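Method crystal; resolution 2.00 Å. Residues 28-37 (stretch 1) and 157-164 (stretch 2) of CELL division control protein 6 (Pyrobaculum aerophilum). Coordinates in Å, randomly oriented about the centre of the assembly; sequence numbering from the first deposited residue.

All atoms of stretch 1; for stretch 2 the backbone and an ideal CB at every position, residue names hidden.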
# COMPACT_ATOMS: atom_id res chain seq x y z
N GLN A 28 -4.41 -4.19 18.78
CA GLN A 28 -3.41 -3.45 19.50
C GLN A 28 -3.87 -2.01 19.78
O GLN A 28 -3.51 -1.37 20.77
CB GLN A 28 -2.04 -3.42 18.76
CG GLN A 28 -1.26 -4.73 18.94
CD GLN A 28 -0.08 -4.83 17.96
OE1 GLN A 28 0.97 -4.21 18.09
NE2 GLN A 28 -0.22 -5.62 16.90
N LEU A 29 -4.43 -1.40 18.73
CA LEU A 29 -4.98 -0.06 18.82
C LEU A 29 -6.13 -0.08 19.82
O LEU A 29 -6.28 0.88 20.60
CB LEU A 29 -5.50 0.42 17.47
CG LEU A 29 -4.59 1.29 16.60
CD1 LEU A 29 -5.35 1.73 15.35
CD2 LEU A 29 -4.07 2.52 17.34
N ASP A 30 -6.99 -1.07 19.72
CA ASP A 30 -8.10 -1.18 20.66
C ASP A 30 -7.63 -1.23 22.11
O ASP A 30 -8.07 -0.56 23.06
CB ASP A 30 -8.94 -2.41 20.31
CG ASP A 30 -10.21 -2.38 21.17
OD1 ASP A 30 -11.16 -1.63 20.92
OD2 ASP A 30 -10.29 -3.13 22.15
N ILE A 31 -6.58 -2.05 22.32
CA ILE A 31 -5.97 -2.21 23.64
C ILE A 31 -5.40 -0.89 24.07
O ILE A 31 -5.59 -0.49 25.24
CB ILE A 31 -4.91 -3.33 23.60
CG1 ILE A 31 -5.61 -4.74 23.56
CG2 ILE A 31 -3.96 -3.22 24.79
CD1 ILE A 31 -4.55 -5.76 23.11
N LEU A 32 -4.69 -0.14 23.20
CA LEU A 32 -4.14 1.11 23.67
C LEU A 32 -5.25 2.17 23.96
O LEU A 32 -5.09 3.05 24.81
CB LEU A 32 -3.13 1.72 22.69
CG LEU A 32 -1.90 0.78 22.46
CD1 LEU A 32 -0.92 1.36 21.44
CD2 LEU A 32 -1.16 0.53 23.77
N LEU A 33 -6.28 2.22 23.13
CA LEU A 33 -7.22 3.33 23.19
C LEU A 33 -8.61 3.08 23.74
O LEU A 33 -9.28 4.05 24.12
CB LEU A 33 -7.45 3.83 21.72
CG LEU A 33 -6.20 4.39 21.04
CD1 LEU A 33 -6.54 4.64 19.55
CD2 LEU A 33 -5.75 5.69 21.72
N GLY A 34 -9.14 1.88 23.69
CA GLY A 34 -10.52 1.59 24.01
C GLY A 34 -10.97 2.05 25.40
O GLY A 34 -12.10 2.55 25.49
N ASN A 35 -10.20 1.73 26.45
CA ASN A 35 -10.63 2.13 27.79
C ASN A 35 -10.75 3.65 27.88
O ASN A 35 -11.68 4.18 28.47
CB ASN A 35 -9.65 1.62 28.86
CG ASN A 35 -9.86 0.13 29.13
OD1 ASN A 35 -10.92 -0.42 28.82
ND2 ASN A 35 -8.85 -0.50 29.72
N TRP A 36 -9.73 4.35 27.38
CA TRP A 36 -9.76 5.81 27.38
C TRP A 36 -10.91 6.38 26.55
O TRP A 36 -11.58 7.29 27.06
CB TRP A 36 -8.46 6.40 26.94
CG TRP A 36 -8.22 7.88 27.02
CD1 TRP A 36 -7.60 8.52 28.04
CD2 TRP A 36 -8.57 8.91 26.08
NE1 TRP A 36 -7.55 9.87 27.80
CE2 TRP A 36 -8.13 10.14 26.61
CE3 TRP A 36 -9.22 8.90 24.84
CZ2 TRP A 36 -8.30 11.36 25.96
CZ3 TRP A 36 -9.39 10.11 24.19
CH2 TRP A 36 -8.95 11.31 24.73
N LEU A 37 -11.22 5.77 25.39
CA LEU A 37 -12.37 6.29 24.63
C LEU A 37 -13.69 6.11 25.38
O LEU A 37 -14.64 6.92 25.26
CB LEU A 37 -12.39 5.58 23.26
CG LEU A 37 -11.24 6.05 22.32
CD1 LEU A 37 -11.23 5.17 21.06
CD2 LEU A 37 -11.45 7.51 21.96
N UNK A 157 -7.29 17.20 33.00
CA UNK A 157 -7.42 15.75 32.93
C UNK A 157 -6.44 15.27 31.87
O UNK A 157 -5.76 16.13 31.28
CB UNK A 157 -8.85 15.32 32.61
N UNK A 158 -6.33 13.95 31.64
CA UNK A 158 -5.45 13.58 30.48
C UNK A 158 -6.40 13.72 29.29
O UNK A 158 -7.09 12.76 28.94
CB UNK A 158 -4.85 12.18 30.59
N UNK A 159 -6.45 14.95 28.73
CA UNK A 159 -7.47 15.20 27.73
C UNK A 159 -7.12 14.80 26.32
O UNK A 159 -7.88 15.10 25.41
CB UNK A 159 -7.82 16.69 27.74
N UNK A 160 -5.90 14.30 26.08
CA UNK A 160 -5.45 14.02 24.73
C UNK A 160 -4.95 12.58 24.60
O UNK A 160 -4.19 12.13 25.47
CB UNK A 160 -4.35 15.00 24.33
N UNK A 161 -5.43 11.88 23.58
CA UNK A 161 -4.88 10.57 23.20
C UNK A 161 -4.23 10.82 21.83
O UNK A 161 -4.83 11.50 20.98
CB UNK A 161 -5.95 9.47 23.15
N UNK A 162 -2.97 10.42 21.68
CA UNK A 162 -2.22 10.84 20.51
C UNK A 162 -1.68 9.66 19.72
O UNK A 162 -1.00 8.76 20.28
CB UNK A 162 -1.07 11.76 20.93
N UNK A 163 -2.04 9.58 18.44
CA UNK A 163 -1.43 8.58 17.57
C UNK A 163 -0.60 9.34 16.52
O UNK A 163 -1.12 10.27 15.87
CB UNK A 163 -2.49 7.69 16.92
N UNK A 164 0.65 8.92 16.31
CA UNK A 164 1.49 9.47 15.25
C UNK A 164 1.92 8.35 14.29
O UNK A 164 1.91 7.15 14.64
CB UNK A 164 2.71 10.17 15.84

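The helix of stretch 1 offers a ridge of three side chains, Leu29, Leu33 and Trp36, to a strand that runs nearly antiparallel to it, at 161°, with the axes 10.1 Å apart at closest approach. The rule to look for is the alternation of a strand, with every second CB aimed at the helix.

Position 157 lies in an extended stretch of loop, and its CB has nothing of stretch 1 within 5.5 Å. The helix sets no limit here, and many residues would do; the deposited one is Ala157, which makes no contact.

At position 158 the visible feature is the backbone. Its carbonyl O sits 3.1 Å from Trp36 NE1, near the plane of the indole, and that nitrogen needs an acceptor. A main-chain oxygen supplies one whatever the side chain, so the sequence here is loosely specified. CA-to-CB points sideways, with the ideal CB 4.5 Å from Trp36 NE1, so a side chain can flank the indole or leave it. The residue is Phe158. Its chi1 is m and its ring leads away from the helix, while Trp36 NE1 donates a hydrogen bond to Phe158 O, with an angle of 144° at the hydrogen.

Position 159 turns its CB away, and its phi/psi of -85/-3 breaks the extended run before the strand starts. Long polar or apolar chains would both be compatible with the helix. Arg159 occupies it, and its guanidinium is hydrogen-bonded elsewhere in the structure. What meets the helix is its main chain: Trp36 CZ2 lies 3.7 Å from Arg159 C, at the edge of the ring.

Position 160 opens the strand, again with CB pointing away; beta-branched residues, including threonine, would suit its extended backbone, and the helix does not choose among them. Ile160 fits that description; its backbone N is 3.8 Å from Trp36 CZ2.

Position 161 is the tightest of the set. Its CB points toward the helix, and the ideal CB already stands 3.7 Å from Trp36 CZ3 and 4.0 Å from Leu33 CD2. With the indole and a leucine methyl so near, a small side chain is the natural reading: alanine fits, and glycine would forgo the contact. The deposited Ala161 places its CB over one face of the indole, 3.7 Å from the centroid of the six-membered ring and 12° off the normal, a CH-pi contact. The same CB packs 4.1 Å from Leu33 CD2.

Position 162 points away, so the helix leaves its choice free within what a strand tolerates. Leu162 makes no contact with stretch 1.

Position 163 points toward the helix again, but with more room: its ideal CB is 5.4 Å from Leu29 CD2. That gap invites a medium apolar side chain, valine or isoleucine, with branching at CB favoured in a strand. Val163, chi1 t, brings CG2 to 4.3 Å from Leu33 CD1 and 4.4 Å from Leu29 CD2, touching two leucines one helical turn apart.

Position 164 is out of reach, so several strand residues would serve; it is Ile164.

Stretch 2 (157-164) AFRIALVI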
# COMPACT_ATOMS: atom_id res chain seq x y z
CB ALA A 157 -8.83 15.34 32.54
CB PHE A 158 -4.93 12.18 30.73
CG PHE A 158 -3.78 12.17 31.70
CD1 PHE A 158 -3.95 11.68 32.98
CD2 PHE A 158 -2.53 12.64 31.32
CE1 PHE A 158 -2.90 11.66 33.89
CE2 PHE A 158 -1.49 12.63 32.22
CZ PHE A 158 -1.67 12.14 33.50
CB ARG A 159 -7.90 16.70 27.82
CG ARG A 159 -8.76 16.98 29.06
CD ARG A 159 -9.20 18.48 29.10
NE ARG A 159 -9.97 18.74 30.33
CZ ARG A 159 -11.22 18.33 30.53
NH1 ARG A 159 -11.88 17.64 29.62
NH2 ARG A 159 -11.91 18.57 31.65
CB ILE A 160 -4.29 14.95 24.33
CG1 ILE A 160 -4.72 16.42 24.28
CG2 ILE A 160 -3.75 14.61 22.94
CD1 ILE A 160 -3.55 17.37 24.05
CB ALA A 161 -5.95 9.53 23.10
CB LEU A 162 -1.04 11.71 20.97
CG LEU A 162 -0.07 12.07 19.83
CD1 LEU A 162 -0.73 12.99 18.80
CD2 LEU A 162 1.20 12.69 20.40
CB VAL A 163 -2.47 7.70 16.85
CG1 VAL A 163 -1.81 6.77 15.82
CG2 VAL A 163 -3.18 6.81 17.87
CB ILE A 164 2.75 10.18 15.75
CG1 ILE A 164 3.76 9.16 16.26
CG2 ILE A 164 2.42 11.20 16.83
CD1 ILE A 164 5.08 9.80 16.68
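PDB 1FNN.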